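Local atomic coordinates of putative uncharacterized protein (Singapore grouper iridovirus, PDB entry 3RJ2), a protein that binds histone H3, though its exact role is not established. Residues K37-E40 with K41-L44. Numbering follows the deposited sequence.
Sequences KFPE and KYTL
Y42 brings one edge of its ring down on the face of F38, four residues earlier in the same connecting loop. The pair is T-shaped, with planes at 69° and centroids 4.9 Å apart; CD2 of Y42 stands over the centre of the F38 ring, 3.7 Å from CG of F38. The backbone oxygen of E40 sits over the middle of one face of the Y42 ring, at a height of 3.8 Å. The phenol end reaches back to P39, whose CD lies 3.5 Å from OH of Y42. A chi1 of 64° tucks CG of E40 between the N and C of its own backbone; the side chain then runs extended, roughly perpendicular to Y42, with CG of E40 3.8 Å from CE1 of Y42. A water joins the two polar ends, 2.6 Å from OE2 of E40, to which it donates, and equally far from OH of Y42. The carboxylate is also held by a salt bridge to K17 and a hydrogen bond from N13, while the phenol is hydrogen-bonded to Y36. Beyond the tyrosine, T43 and L44 lie opposite V12 as a classic beta bulge. The loop carries the chain from strand 31-37 of the mixed sheet to strand 44-50 of the antiparallel sheet, F38 touching A95 of strand 94-98 and Y42 meeting F11 of strand 6-12.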
loop_
_atom_site.group_PDB
_atom_site.type_symbol
_atom_site.label_atom_id
_atom_site.label_comp_id
_atom_site.label_asym_id
_atom_site.label_seq_id
_atom_site.Cartn_x
_atom_site.Cartn_y
_atom_site.Cartn_z
ATOM N N LYS A 37 9.277 0.873 4.910
ATOM C CA LYS A 37 10.077 0.119 5.867
ATOM C C LYS A 37 9.757 0.657 7.252
ATOM O O LYS A 37 9.882 1.849 7.487
ATOM C CB LYS A 37 11.572 0.299 5.580
ATOM C CG LYS A 37 12.460 -0.633 6.393
ATOM C CD LYS A 37 13.934 -0.337 6.177
ATOM C CE LYS A 37 14.774 -1.076 7.211
ATOM N NZ LYS A 37 16.220 -1.136 6.799
ATOM N N PHE A 38 9.322 -0.216 8.155
ATOM C CA PHE A 38 8.970 0.192 9.521
ATOM C C PHE A 38 10.200 0.658 10.303
ATOM O O PHE A 38 11.219 -0.040 10.319
ATOM C CB PHE A 38 8.302 -0.953 10.287
ATOM C CG PHE A 38 6.980 -1.430 9.690
ATOM C CD1 PHE A 38 6.352 -0.734 8.657
ATOM C CD2 PHE A 38 6.360 -2.570 10.195
ATOM C CE1 PHE A 38 5.132 -1.176 8.137
ATOM C CE2 PHE A 38 5.143 -3.014 9.679
ATOM C CZ PHE A 38 4.535 -2.322 8.654
ATOM N N PRO A 39 10.118 1.846 10.933
ATOM C CA PRO A 39 11.185 2.266 11.847
ATOM C C PRO A 39 11.004 1.636 13.240
ATOM O O PRO A 39 11.917 1.698 14.064
ATOM C CB PRO A 39 11.018 3.785 11.897
ATOM C CG PRO A 39 9.542 4.006 11.699
ATOM C CD PRO A 39 9.113 2.910 10.736
ATOM N N GLU A 40 9.836 1.021 13.467
ATOM C CA GLU A 40 9.482 0.354 14.728
ATOM C C GLU A 40 8.336 -0.624 14.452
ATOM O O GLU A 40 7.693 -0.539 13.407
ATOM C CB GLU A 40 9.053 1.383 15.782
ATOM C CG GLU A 40 7.772 2.148 15.424
ATOM C CD GLU A 40 7.409 3.210 16.446
ATOM O OE1 GLU A 40 7.212 2.861 17.630
ATOM O OE2 GLU A 40 7.305 4.396 16.064
ATOM N N LYS A 41 8.069 -1.539 15.378
ATOM C CA LYS A 41 6.994 -2.520 15.177
ATOM C C LYS A 41 5.616 -1.863 15.310
ATOM O O LYS A 41 5.362 -1.059 16.211
ATOM C CB LYS A 41 7.120 -3.718 16.140
ATOM C CG LYS A 41 8.524 -4.361 16.155
ATOM C CD LYS A 41 8.550 -5.712 16.880
ATOM C CE LYS A 41 10.002 -6.261 16.990
ATOM N NZ LYS A 41 10.087 -7.758 17.164
ATOM N N TYR A 42 4.731 -2.177 14.384
ATOM C CA TYR A 42 3.390 -1.644 14.463
ATOM C C TYR A 42 2.496 -2.818 14.708
ATOM O O TYR A 42 2.885 -3.934 14.399
ATOM C CB TYR A 42 3.014 -0.956 13.158
ATOM C CG TYR A 42 3.802 0.292 12.841
ATOM C CD1 TYR A 42 3.871 1.353 13.739
ATOM C CD2 TYR A 42 4.449 0.423 11.619
ATOM C CE1 TYR A 42 4.572 2.506 13.434
ATOM C CE2 TYR A 42 5.155 1.569 11.303
ATOM C CZ TYR A 42 5.213 2.602 12.210
ATOM O OH TYR A 42 5.937 3.719 11.883
ATOM N N THR A 43 1.306 -2.581 15.247
ATOM C CA THR A 43 0.360 -3.659 15.496
ATOM C C THR A 43 -0.956 -3.445 14.769
ATOM O O THR A 43 -1.758 -4.370 14.631
ATOM C CB THR A 43 0.038 -3.774 16.966
ATOM O OG1 THR A 43 -0.526 -2.535 17.404
ATOM C CG2 THR A 43 1.314 -4.100 17.778
ATOM N N LEU A 44 -1.184 -2.228 14.295
ATOM C CA LEU A 44 -2.460 -1.893 13.692
ATOM C C LEU A 44 -2.254 -0.840 12.616
ATOM O O LEU A 44 -1.471 0.100 12.794
ATOM C CB LEU A 44 -3.450 -1.404 14.770
ATOM C CG LEU A 44 -4.933 -1.343 14.374
ATOM C CD1 LEU A 44 -5.506 -2.742 14.155
ATOM C CD2 LEU A 44 -5.772 -0.581 15.387
HETATM O O HOH W 1 6.996 5.289 13.682
#